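Local coordinates for protein Adenylate/guanylate cyclase/hydrolase, alpha/beta fold family (Ruegeria pomeroyi, PDB 3MR7) that probably acts as the class III nucleotide cyclase catalytic domain of a longer protein, of a type that makes cyclic AMP from ATP, at residues A9-D14 with A62-A67; P43-A48 with L71-E76; I52-G57 with D109-G114; G99-D104 with S135-Q140; V117-R122 with Q156-I161. All coordinates share one frame; numbering follows the deposited sequence.

Contact 1. Residues A9-D14 with A62-A67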
# COMPACT_ATOMS: atom_id res chain seq x y z
N ALA A 9 -6.09 11.89 -18.15
CA ALA A 9 -5.79 12.03 -16.75
C ALA A 9 -6.40 10.82 -16.04
O ALA A 9 -7.61 10.68 -15.98
CB ALA A 9 -6.38 13.31 -16.22
N ILE A 10 -5.56 9.95 -15.52
CA ILE A 10 -6.02 8.79 -14.79
C ILE A 10 -5.89 9.05 -13.29
O ILE A 10 -4.90 9.62 -12.83
CB ILE A 10 -5.21 7.56 -15.16
CG1 ILE A 10 -5.41 7.24 -16.62
CG2 ILE A 10 -5.63 6.37 -14.34
CD1 ILE A 10 -4.56 8.02 -17.49
N LEU A 11 -6.90 8.59 -12.54
CA LEU A 11 -6.99 8.71 -11.10
C LEU A 11 -7.27 7.33 -10.52
O LEU A 11 -8.24 6.69 -10.89
CB LEU A 11 -8.08 9.72 -10.75
CG LEU A 11 -8.90 9.72 -9.45
CD1 LEU A 11 -8.45 8.73 -8.37
CD2 LEU A 11 -8.98 11.12 -8.89
N ALA A 12 -6.38 6.85 -9.63
CA ALA A 12 -6.61 5.60 -8.91
C ALA A 12 -6.82 5.89 -7.43
O ALA A 12 -6.15 6.75 -6.86
CB ALA A 12 -5.42 4.63 -9.11
N ALA A 13 -7.73 5.14 -6.81
CA ALA A 13 -8.02 5.26 -5.38
C ALA A 13 -8.33 3.93 -4.70
O ALA A 13 -8.94 3.05 -5.29
CB ALA A 13 -9.17 6.26 -5.16
N ASP A 14 -7.93 3.80 -3.44
CA ASP A 14 -8.19 2.61 -2.63
C ASP A 14 -8.43 3.06 -1.20
O ASP A 14 -8.20 4.21 -0.86
CB ASP A 14 -6.97 1.68 -2.66
CG ASP A 14 -7.31 0.20 -2.39
OD1 ASP A 14 -8.43 -0.17 -1.91
OD2 ASP A 14 -6.40 -0.61 -2.68
N ALA A 62 -10.49 5.99 -12.47
CA ALA A 62 -11.39 6.91 -13.17
C ALA A 62 -10.58 7.78 -14.08
O ALA A 62 -9.37 7.89 -13.91
CB ALA A 62 -12.18 7.76 -12.20
N ARG A 63 -11.22 8.40 -15.04
CA ARG A 63 -10.48 9.23 -15.97
C ARG A 63 -11.18 10.52 -16.25
O ARG A 63 -12.39 10.61 -16.20
CB ARG A 63 -10.21 8.48 -17.26
CG ARG A 63 -11.42 8.35 -18.16
CD ARG A 63 -11.16 7.29 -19.19
NE ARG A 63 -12.40 6.92 -19.84
CZ ARG A 63 -12.92 7.56 -20.88
NH1 ARG A 63 -12.30 8.61 -21.40
NH2 ARG A 63 -14.05 7.14 -21.40
N PHE A 64 -10.37 11.51 -16.59
CA PHE A 64 -10.80 12.89 -16.72
C PHE A 64 -10.21 13.53 -18.00
O PHE A 64 -9.21 13.08 -18.55
CB PHE A 64 -10.33 13.71 -15.50
CG PHE A 64 -10.93 13.27 -14.20
CD1 PHE A 64 -11.99 13.97 -13.63
CD2 PHE A 64 -10.41 12.17 -13.51
CE1 PHE A 64 -12.55 13.57 -12.41
CE2 PHE A 64 -10.95 11.77 -12.29
CZ PHE A 64 -12.03 12.47 -11.74
N ASP A 65 -10.84 14.61 -18.45
CA ASP A 65 -10.41 15.25 -19.67
C ASP A 65 -9.32 16.25 -19.42
O ASP A 65 -8.48 16.48 -20.29
CB ASP A 65 -11.58 15.92 -20.36
CG ASP A 65 -12.44 14.93 -21.09
OD1 ASP A 65 -11.88 13.91 -21.59
OD2 ASP A 65 -13.66 15.16 -21.15
N THR A 66 -9.33 16.86 -18.24
CA THR A 66 -8.24 17.75 -17.87
C THR A 66 -7.49 17.20 -16.69
O THR A 66 -8.06 16.50 -15.88
CB THR A 66 -8.71 19.19 -17.59
OG1 THR A 66 -9.84 19.20 -16.69
CG2 THR A 66 -9.09 19.84 -18.89
N ALA A 67 -6.20 17.53 -16.59
CA ALA A 67 -5.43 17.25 -15.39
C ALA A 67 -6.00 18.04 -14.20
O ALA A 67 -6.16 17.52 -13.11
CB ALA A 67 -3.98 17.58 -15.61
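Ala62 N donates to Leu11 O at 2.8 Å, and Leu11 N returns the bond to Ala62 O at 2.9 Å, closing one hydrogen-bonded pair of antiparallel strands. Two residues on, Phe64 N reaches Ala9 O at 2.9 Å, while the return bond from Ala9 N to Phe64 O is weak at 3.4 Å. Ala9 O also meets the CA-H of Arg63. Between these pairs Ile10 faces Arg63 in a non-hydrogen-bonded position, their side chains on the face of the sheet that helix 115-126 covers through Ile10.

Ala9, Leu11, Ala62 and Phe64 share the other face, which packs under helix 67-84. With CG beside the backbone N (chi1 -64°), the Phe64 ring reaches toward Leu11, whose CB meets CE2 at 3.8 Å near the ring plane, at the edge. The small Ala9 puts its CB 4.0 Å from Phe64 CB and also close to Thr66 O, where the strand gives way to the helix. Thr66 suits this N-cap place because its hydroxyl bonds to Ala69 N. Paired backbone bonds thus satisfy a buried strand pair: its Ala9 face packs as an apolar layer against helix 67-84, whereas the Ile10 face also carries charged Arg63.

Contact 2. Residues P43-A48 with L71-E76; sequences PAIAQA and LRCALE
The last turn of helix 27-47 runs nearly antiparallel to the segment 71-76, the two short axes approaching to 9.2 Å at 155°, with Ala44 CA and Cys73 CA as the nearest pair. No hydrogen bond joins them, so the contact rests on shape. Cys73 carries most of it: its SG lies anti to the backbone N (chi1 175°), which carries the sulfur across to the other helix, where it stands 3.6 Å from Ile45 CA and 3.7 Å from Ile45 CG1. The Ile45 side chain leaves its backbone heading away from helix 67-84, toward the sheet, yet its CG1 still touches the sulfur. A thiol is small and only weakly polar, and so fits against backbone and side chain alike.

Both helices belong to the beta-alpha-beta-beta-alpha-beta core of the cyclase fold, in which they lie side by side on one face of the sheet. Phe64 of strand 59-64 lies under Cys73 and Ala48, Ala62 lies under Ile45, and on the far side of the second helix Leu71 and Ala74 meet Ile100.

Alanines line this end of the first helix and the residue just after it. Ala48 sets its CB 3.9 Å from Cys73 CB. Ala44 faces Glu76, whose side chain is extended beyond CG and brings its carboxylate flat over the methyl: Ala44 CB is 3.5 Å from Glu76 CD and from OE1, and 3.6 Å from OE2. Glu76 suits this outer edge because its chain spans the groove with methylenes while its charge stays at the exposed surface.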
# COMPACT_ATOMS: atom_id res chain seq x y z
N PRO A 43 -20.22 11.38 -6.61
CA PRO A 43 -20.62 12.75 -6.97
C PRO A 43 -19.48 13.69 -7.41
O PRO A 43 -19.61 14.32 -8.45
CB PRO A 43 -21.27 13.24 -5.69
CG PRO A 43 -21.94 12.02 -5.19
CD PRO A 43 -20.87 10.97 -5.36
N ALA A 44 -18.41 13.78 -6.64
CA ALA A 44 -17.30 14.68 -6.97
C ALA A 44 -16.73 14.36 -8.34
O ALA A 44 -16.32 15.24 -9.09
CB ALA A 44 -16.18 14.61 -5.87
N ILE A 45 -16.69 13.07 -8.64
CA ILE A 45 -16.14 12.59 -9.90
C ILE A 45 -17.02 13.00 -11.08
O ILE A 45 -16.52 13.50 -12.08
CB ILE A 45 -16.00 11.07 -9.91
CG1 ILE A 45 -14.81 10.61 -9.06
CG2 ILE A 45 -15.87 10.59 -11.33
CD1 ILE A 45 -14.53 9.12 -9.08
N ALA A 46 -18.32 12.77 -10.95
CA ALA A 46 -19.29 13.27 -11.93
C ALA A 46 -19.27 14.79 -12.05
O ALA A 46 -19.11 15.32 -13.14
CB ALA A 46 -20.66 12.81 -11.56
N GLN A 47 -19.45 15.50 -10.95
CA GLN A 47 -19.36 16.96 -10.98
C GLN A 47 -18.14 17.44 -11.77
O GLN A 47 -18.21 18.46 -12.45
CB GLN A 47 -19.31 17.55 -9.57
CG GLN A 47 -20.46 18.52 -9.26
CD GLN A 47 -20.24 19.90 -9.86
OE1 GLN A 47 -19.17 20.48 -9.72
NE2 GLN A 47 -21.27 20.43 -10.53
N ALA A 48 -17.05 16.69 -11.69
CA ALA A 48 -15.77 17.11 -12.27
C ALA A 48 -15.55 16.64 -13.71
O ALA A 48 -14.46 16.81 -14.26
CB ALA A 48 -14.61 16.60 -11.40
N LEU A 71 -7.46 16.54 -10.38
CA LEU A 71 -6.85 16.99 -9.14
C LEU A 71 -7.84 17.67 -8.20
O LEU A 71 -7.84 17.40 -7.01
CB LEU A 71 -5.61 17.85 -9.39
CG LEU A 71 -4.83 18.22 -8.12
CD1 LEU A 71 -4.61 16.99 -7.24
CD2 LEU A 71 -3.50 18.87 -8.46
N ARG A 72 -8.69 18.54 -8.72
CA ARG A 72 -9.66 19.20 -7.85
C ARG A 72 -10.62 18.16 -7.30
O ARG A 72 -11.13 18.26 -6.18
CB ARG A 72 -10.46 20.25 -8.60
CG ARG A 72 -9.63 21.43 -9.04
CD ARG A 72 -10.38 22.21 -10.10
NE ARG A 72 -9.79 23.51 -10.39
CZ ARG A 72 -10.40 24.45 -11.11
NH1 ARG A 72 -11.61 24.22 -11.60
NH2 ARG A 72 -9.80 25.61 -11.34
N CYS A 73 -10.88 17.15 -8.11
CA CYS A 73 -11.76 16.10 -7.68
C CYS A 73 -11.17 15.37 -6.47
O CYS A 73 -11.85 15.19 -5.46
CB CYS A 73 -12.04 15.16 -8.85
SG CYS A 73 -13.01 13.74 -8.48
N ALA A 74 -9.89 15.00 -6.55
CA ALA A 74 -9.20 14.33 -5.43
C ALA A 74 -9.07 15.24 -4.21
O ALA A 74 -9.17 14.81 -3.06
CB ALA A 74 -7.79 13.82 -5.86
N LEU A 75 -8.80 16.51 -4.45
CA LEU A 75 -8.67 17.42 -3.35
C LEU A 75 -10.04 17.58 -2.67
O LEU A 75 -10.11 17.66 -1.45
CB LEU A 75 -8.13 18.75 -3.86
CG LEU A 75 -6.62 18.75 -4.05
CD1 LEU A 75 -6.21 20.00 -4.79
CD2 LEU A 75 -5.91 18.68 -2.71
N GLU A 76 -11.11 17.59 -3.47
CA GLU A 76 -12.48 17.74 -2.98
C GLU A 76 -12.84 16.59 -2.07
O GLU A 76 -13.34 16.78 -0.95
CB GLU A 76 -13.46 17.75 -4.15
CG GLU A 76 -14.88 18.17 -3.76
CD GLU A 76 -15.92 18.01 -4.90
OE1 GLU A 76 -15.54 18.05 -6.10
OE2 GLU A 76 -17.13 17.84 -4.59

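Contact 3. Residues I52-G57 with D109-G114; sequences IVKTTG and DGDIFG
A classic beta bulge, in which Val53 and Lys54 both face Leu61, shapes this surface contact with the turn and short strand at 109-114. Lys54, its chain extended beyond CG, holds its ammonium between both oxygens of Asp111 in a salt bridge: NZ is 3.0 Å from OD1 and 3.1 Å from OD2, on the syn lone pair of each. Asp111 OD1 has a second donor, the backbone N of Ile112, which meets it on the anti side at 2.6 Å. This local bond limits rotation of the carboxylate and presents its syn side to the lysine. An alanine in place of Asp111 would probably leave the Lys54 ammonium without its charged mate and Ile112 N without this acceptor.

Next to the ion pair, Val53 divides its two methyls: CG1 lies 3.5 Å from Gly110 O, while CG2 packs on Ile112 CD1 at 3.7 Å. The branched pair fills the apolar side of the contact. Gly110 suits the turn through its positive phi of 63°. Strand 51-56 lies beside strand 59-64, where Leu61 also touches Ile112, and strand 112-113 pairs with strand 96-107; Ile52 and Thr55 pack against Arg37 of helix 27-47, and Thr55 also meets Leu21 of the second subunit.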
# COMPACT_ATOMS: atom_id res chain seq x y z
N ILE A 52 -15.86 6.95 -13.94
CA ILE A 52 -15.31 5.72 -13.40
C ILE A 52 -15.10 4.73 -14.53
O ILE A 52 -15.96 4.56 -15.36
CB ILE A 52 -16.26 5.10 -12.41
CG1 ILE A 52 -16.24 5.91 -11.11
CG2 ILE A 52 -15.86 3.67 -12.18
CD1 ILE A 52 -17.57 5.91 -10.37
N VAL A 53 -13.93 4.11 -14.59
CA VAL A 53 -13.67 3.05 -15.55
C VAL A 53 -14.02 1.71 -14.93
O VAL A 53 -14.55 0.86 -15.60
CB VAL A 53 -12.20 2.99 -15.90
CG1 VAL A 53 -11.89 1.67 -16.58
CG2 VAL A 53 -11.80 4.19 -16.75
N LYS A 54 -13.71 1.53 -13.66
CA LYS A 54 -13.95 0.24 -13.03
C LYS A 54 -13.43 0.16 -11.60
O LYS A 54 -12.51 0.86 -11.21
CB LYS A 54 -13.28 -0.86 -13.83
CG LYS A 54 -11.82 -1.01 -13.53
CD LYS A 54 -11.13 -1.61 -14.72
CE LYS A 54 -9.80 -2.16 -14.35
NZ LYS A 54 -9.12 -2.52 -15.59
N THR A 55 -14.02 -0.70 -10.79
CA THR A 55 -13.40 -0.95 -9.51
C THR A 55 -13.09 -2.42 -9.53
O THR A 55 -13.89 -3.23 -9.97
CB THR A 55 -14.29 -0.55 -8.34
OG1 THR A 55 -15.32 -1.52 -8.17
CG2 THR A 55 -14.94 0.75 -8.63
N THR A 56 -11.90 -2.76 -9.08
CA THR A 56 -11.43 -4.12 -9.12
C THR A 56 -10.84 -4.42 -7.76
O THR A 56 -10.93 -3.61 -6.85
CB THR A 56 -10.37 -4.28 -10.22
OG1 THR A 56 -9.20 -3.52 -9.88
CG2 THR A 56 -10.93 -3.79 -11.56
N GLY A 57 -10.23 -5.58 -7.61
CA GLY A 57 -9.55 -5.91 -6.38
C GLY A 57 -8.47 -4.90 -6.07
O GLY A 57 -8.03 -4.77 -4.93
N ASP A 109 -13.48 -0.56 -25.16
CA ASP A 109 -14.56 -1.31 -24.51
C ASP A 109 -14.61 -1.06 -23.01
O ASP A 109 -14.51 -1.99 -22.22
CB ASP A 109 -14.41 -2.80 -24.77
CG ASP A 109 -14.43 -3.14 -26.25
OD1 ASP A 109 -15.26 -2.56 -26.99
OD2 ASP A 109 -13.63 -4.01 -26.67
N GLY A 110 -14.75 0.21 -22.63
CA GLY A 110 -14.92 0.58 -21.23
C GLY A 110 -13.74 0.26 -20.33
O GLY A 110 -13.88 0.25 -19.11
N ASP A 111 -12.58 -0.03 -20.93
CA ASP A 111 -11.37 -0.24 -20.16
C ASP A 111 -10.15 0.51 -20.70
O ASP A 111 -10.08 0.84 -21.87
CB ASP A 111 -11.09 -1.72 -20.00
CG ASP A 111 -10.34 -2.01 -18.73
OD1 ASP A 111 -9.73 -1.08 -18.15
OD2 ASP A 111 -10.36 -3.18 -18.31
N ILE A 112 -9.19 0.78 -19.83
CA ILE A 112 -8.06 1.59 -20.23
C ILE A 112 -6.75 0.83 -20.12
O ILE A 112 -6.62 -0.09 -19.31
CB ILE A 112 -8.03 2.86 -19.42
CG1 ILE A 112 -7.94 2.53 -17.95
CG2 ILE A 112 -9.34 3.58 -19.56
CD1 ILE A 112 -8.10 3.77 -17.11
N PHE A 113 -5.77 1.19 -20.94
CA PHE A 113 -4.53 0.42 -21.02
C PHE A 113 -3.33 1.33 -21.22
O PHE A 113 -3.42 2.39 -21.83
CB PHE A 113 -4.57 -0.58 -22.18
CG PHE A 113 -5.76 -1.51 -22.16
CD1 PHE A 113 -5.60 -2.86 -21.86
CD2 PHE A 113 -7.04 -1.06 -22.47
CE1 PHE A 113 -6.70 -3.75 -21.85
CE2 PHE A 113 -8.13 -1.94 -22.45
CZ PHE A 113 -7.96 -3.28 -22.15
N GLY A 114 -2.19 0.89 -20.70
CA GLY A 114 -0.92 1.56 -20.92
C GLY A 114 -0.13 1.76 -19.65
O GLY A 114 -0.70 1.77 -18.55

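Contact 4. Residues G99-D104 with S135-Q140; sequences GINIGD and SDIVHQ
Ser135 OG donates to Asn101 OD1 at 2.7 Å, rising 17° from the plane of the amide carbonyl. Ser135 N gives a hydrogen bond to Ile100 O at 3.2 Å, nearly along the C=O axis. Apolar contact falls to Val138, whose CG2 meets Ile100 CG2 at 3.9 Å and Ile102 CD1 at 3.7 Å, both at about a right angle. Ile137 adds its CD1, 3.8 Å from Ile102 O.

Strands 96-107 and 132-135 run parallel, linked through helix 115-126 in a beta-alpha-beta crossover, and here the second strand passes straight into helix 136-142. Ser135 is the N-cap, its OG accepting a weak capping bond from Val138 N. A serine suits the place because its hydroxyl both gives to the strand and accepts from the helix.

Although Asn101 CB leads away from the helix, CG anti to the backbone N (chi1 -179°) lets OD1 return to Ser135. Asn101 is itself held from behind: OD1 takes a weak bond from Ile102 N and ND2 bonds to Ala116 O, which fixes how the amide is turned. A leucine in place of Asn101 would probably leave the buried Ser135 hydroxyl and Ala116 O without these partners. Farther out, His139 stacks on the Trp168 ring.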
# COMPACT_ATOMS: atom_id res chain seq x y z
N GLY A 99 -3.87 8.28 -6.28
CA GLY A 99 -2.82 8.57 -7.24
C GLY A 99 -3.41 9.12 -8.54
O GLY A 99 -4.51 8.80 -8.95
N ILE A 100 -2.66 9.98 -9.19
CA ILE A 100 -3.12 10.59 -10.42
C ILE A 100 -1.94 10.66 -11.35
O ILE A 100 -0.87 11.01 -10.91
CB ILE A 100 -3.62 12.01 -10.17
CG1 ILE A 100 -4.78 11.97 -9.20
CG2 ILE A 100 -4.04 12.64 -11.47
CD1 ILE A 100 -5.33 13.30 -8.88
N ASN A 101 -2.11 10.32 -12.62
CA ASN A 101 -1.01 10.39 -13.57
C ASN A 101 -1.54 10.84 -14.93
O ASN A 101 -2.73 11.01 -15.10
CB ASN A 101 -0.31 9.04 -13.67
CG ASN A 101 0.85 9.06 -14.63
OD1 ASN A 101 1.57 10.05 -14.73
ND2 ASN A 101 1.05 7.97 -15.36
N ILE A 102 -0.64 11.03 -15.89
CA ILE A 102 -1.05 11.35 -17.25
C ILE A 102 -0.25 10.57 -18.31
O ILE A 102 0.89 10.17 -18.07
CB ILE A 102 -1.00 12.85 -17.48
CG1 ILE A 102 -2.28 13.48 -16.95
CG2 ILE A 102 -0.86 13.18 -18.94
CD1 ILE A 102 -2.12 14.95 -16.69
N GLY A 103 -0.86 10.30 -19.45
CA GLY A 103 -0.15 9.60 -20.50
C GLY A 103 -1.01 9.40 -21.74
O GLY A 103 -2.21 9.67 -21.71
N ASP A 104 -0.37 8.97 -22.83
CA ASP A 104 -1.08 8.36 -23.94
C ASP A 104 -1.45 6.94 -23.50
O ASP A 104 -0.58 6.13 -23.23
CB ASP A 104 -0.20 8.30 -25.19
CG ASP A 104 0.05 9.67 -25.82
OD1 ASP A 104 -0.66 10.64 -25.49
OD2 ASP A 104 0.96 9.78 -26.67
N SER A 135 2.03 12.22 -10.41
CA SER A 135 3.32 12.11 -11.06
C SER A 135 3.80 13.53 -11.33
O SER A 135 3.02 14.50 -11.21
CB SER A 135 3.19 11.35 -12.37
OG SER A 135 2.46 12.14 -13.30
N ASP A 136 5.07 13.64 -11.70
CA ASP A 136 5.72 14.89 -12.03
C ASP A 136 5.07 15.55 -13.23
O ASP A 136 4.94 16.76 -13.26
CB ASP A 136 7.21 14.65 -12.31
CG ASP A 136 7.97 15.93 -12.48
OD1 ASP A 136 7.84 16.79 -11.60
OD2 ASP A 136 8.70 16.10 -13.48
N ILE A 137 4.68 14.76 -14.23
CA ILE A 137 3.97 15.33 -15.36
C ILE A 137 2.72 16.06 -14.83
O ILE A 137 2.43 17.18 -15.27
CB ILE A 137 3.46 14.27 -16.33
CG1 ILE A 137 4.57 13.48 -16.94
CG2 ILE A 137 2.76 14.89 -17.46
CD1 ILE A 137 4.00 12.22 -17.58
N VAL A 138 1.97 15.42 -13.92
CA VAL A 138 0.72 16.03 -13.46
C VAL A 138 1.05 17.31 -12.75
O VAL A 138 0.38 18.34 -12.91
CB VAL A 138 -0.12 15.14 -12.52
CG1 VAL A 138 -1.11 15.97 -11.75
CG2 VAL A 138 -0.87 14.08 -13.32
N HIS A 139 2.13 17.26 -11.98
CA HIS A 139 2.52 18.42 -11.20
C HIS A 139 2.92 19.63 -12.02
O HIS A 139 2.59 20.75 -11.64
CB HIS A 139 3.65 18.08 -10.24
CG HIS A 139 3.97 19.20 -9.31
ND1 HIS A 139 5.08 20.01 -9.47
CD2 HIS A 139 3.31 19.68 -8.24
CE1 HIS A 139 5.09 20.92 -8.52
NE2 HIS A 139 4.02 20.75 -7.76
N GLN A 140 3.61 19.43 -13.14
CA GLN A 140 4.10 20.55 -13.93
C GLN A 140 2.91 21.28 -14.55
O GLN A 140 2.97 22.47 -14.82
CB GLN A 140 5.09 20.12 -15.01
CG GLN A 140 6.28 19.36 -14.50
CD GLN A 140 7.37 19.19 -15.55
OE1 GLN A 140 7.82 18.07 -15.80
NE2 GLN A 140 7.79 20.31 -16.18

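Contact 5. Residues V117-R122 with Q156-I161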
# COMPACT_ATOMS: atom_id res chain seq x y z
N VAL A 117 -1.42 4.09 -17.00
CA VAL A 117 -2.41 3.59 -16.05
C VAL A 117 -1.73 2.88 -14.87
O VAL A 117 -2.07 3.10 -13.70
CB VAL A 117 -3.38 2.63 -16.75
CG1 VAL A 117 -4.43 2.10 -15.78
CG2 VAL A 117 -4.04 3.33 -17.94
N ASN A 118 -0.77 2.03 -15.18
CA ASN A 118 0.01 1.33 -14.17
C ASN A 118 0.65 2.29 -13.19
O ASN A 118 0.74 2.03 -12.01
CB ASN A 118 1.05 0.43 -14.83
CG ASN A 118 0.43 -0.81 -15.45
OD1 ASN A 118 -0.79 -0.89 -15.57
ND2 ASN A 118 1.25 -1.78 -15.83
N VAL A 119 1.08 3.43 -13.71
CA VAL A 119 1.70 4.44 -12.89
C VAL A 119 0.69 5.15 -11.97
O VAL A 119 1.02 5.51 -10.83
CB VAL A 119 2.54 5.37 -13.79
CG1 VAL A 119 3.06 6.60 -13.03
CG2 VAL A 119 3.68 4.56 -14.37
N ALA A 120 -0.55 5.32 -12.42
CA ALA A 120 -1.55 5.96 -11.56
C ALA A 120 -1.83 5.06 -10.37
O ALA A 120 -1.94 5.52 -9.22
CB ALA A 120 -2.82 6.24 -12.32
N ALA A 121 -1.94 3.77 -10.67
CA ALA A 121 -2.23 2.74 -9.69
C ALA A 121 -1.15 2.66 -8.63
O ALA A 121 -1.44 2.56 -7.43
CB ALA A 121 -2.34 1.41 -10.39
N ARG A 122 0.10 2.67 -9.07
CA ARG A 122 1.25 2.64 -8.18
C ARG A 122 1.28 3.88 -7.28
O ARG A 122 1.56 3.79 -6.09
CB ARG A 122 2.53 2.50 -8.99
CG ARG A 122 3.74 2.23 -8.15
CD ARG A 122 3.49 1.06 -7.23
NE ARG A 122 4.58 1.02 -6.29
CZ ARG A 122 4.67 0.24 -5.24
NH1 ARG A 122 3.69 -0.61 -4.94
NH2 ARG A 122 5.76 0.33 -4.48
N GLN A 156 10.49 6.87 -7.97
CA GLN A 156 9.71 5.71 -7.65
C GLN A 156 9.84 4.75 -8.82
O GLN A 156 9.49 5.11 -9.96
CB GLN A 156 8.28 6.16 -7.50
CG GLN A 156 7.58 5.55 -6.38
CD GLN A 156 8.29 5.79 -5.11
OE1 GLN A 156 8.91 6.84 -4.91
NE2 GLN A 156 8.24 4.81 -4.23
N LYS A 157 10.37 3.56 -8.58
CA LYS A 157 10.43 2.58 -9.65
C LYS A 157 9.10 1.86 -9.68
O LYS A 157 8.52 1.61 -8.65
CB LYS A 157 11.62 1.63 -9.45
CG LYS A 157 11.44 0.25 -10.01
CD LYS A 157 11.62 0.14 -11.53
CE LYS A 157 11.07 -1.23 -11.97
NZ LYS A 157 11.32 -1.62 -13.40
N VAL A 158 8.57 1.59 -10.86
CA VAL A 158 7.26 0.97 -10.97
C VAL A 158 7.37 -0.35 -11.73
O VAL A 158 8.07 -0.44 -12.73
CB VAL A 158 6.29 1.89 -11.68
CG1 VAL A 158 4.90 1.28 -11.72
CG2 VAL A 158 6.29 3.24 -11.01
N LYS A 159 6.71 -1.38 -11.23
CA LYS A 159 6.89 -2.71 -11.80
C LYS A 159 6.79 -2.68 -13.34
O LYS A 159 5.81 -2.19 -13.89
CB LYS A 159 5.87 -3.66 -11.16
CG LYS A 159 5.48 -4.86 -12.01
CD LYS A 159 5.85 -6.18 -11.34
CE LYS A 159 4.79 -7.26 -11.57
NZ LYS A 159 3.49 -6.84 -10.93
N ASN A 160 7.83 -3.16 -14.03
CA ASN A 160 7.81 -3.27 -15.51
C ASN A 160 7.93 -1.95 -16.29
O ASN A 160 7.81 -1.92 -17.52
CB ASN A 160 6.58 -4.06 -15.98
CG ASN A 160 6.45 -5.40 -15.30
OD1 ASN A 160 5.35 -5.86 -15.01
ND2 ASN A 160 7.59 -6.02 -15.02
N ILE A 161 8.15 -0.87 -15.57
CA ILE A 161 8.52 0.38 -16.19
C ILE A 161 10.00 0.58 -15.86
O ILE A 161 10.42 0.58 -14.71
CB ILE A 161 7.61 1.57 -15.71
CG1 ILE A 161 6.23 1.50 -16.36
CG2 ILE A 161 8.23 2.94 -16.02
CD1 ILE A 161 5.31 0.52 -15.74
O HOH W 1 6.64 2.23 -6.70
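Val158 packs most closely on Arg122, not by way of the charged end but against the start of its chain: Val158 CG1 lies 3.8 Å from Arg122 CB and 3.9 Å from CG, and Val158 CG2 adds a contact of 4.0 Å to Arg122 CG. The two side chains run past one another in opposing senses. A valine suits the spot because both of its methyls find methylenes to rest on.

Away from this point the packing thins. Val119 CG2 stands 4.4 Å from Val158 CG1, and at the outer side Asn118 CB stands 4.4 Å from Ile161 CD1, with the exposed amide of Asn118 beyond. The facing residues come from a type II turn, Val158 to Ile161, between strands 151-158 and 161-170; Asn160 suits its third position, where phi is 73°. Beside the turn Lys157 NZ bonds to Ile161 O at 2.7 Å, coming from above the carbonyl plane.

The bend of Arg122 at chi2 (52°) takes CD off the line of CB and CG, the atoms that meet Val158. Its NH2 bonds to Ile126 O of the second subunit, and Gln156 NE2 hydrogen-bonds to Gln156 OE1 of the second subunit. A water donates to Lys157 O; its placement very close to Arg122 NE makes that second link doubtful. Arg122 thus serves twice: its apolar stem packs on the hairpin and its cationic end hydrogen-bonds across the subunit boundary.

How the contacts relate
All five contacts lie in the cyclase domain, on or around its central sheet. Contact 1 pairs strands 4-15 and 59-64 near the centre of the folded chain. Contact 2, about 10 Å away between centres, brings together the two helices on one face, while helix 115-126 of contact 5 lies on the other; the centres of contacts 2 and 5 are about 23 Å apart. Contact 4 joins contact 1 through adjacent strands, and contact 3 lies at the protein surface, where strands 51-56 and 112-113 approach. Along the chain, contacts 1, 2 and 3 interleave, as do 3 with 4 and 4 with 5, tying distant segments together. Contacts 1, 3 and 5 also reach the second subunit, consistent with the dimer of class III cyclases.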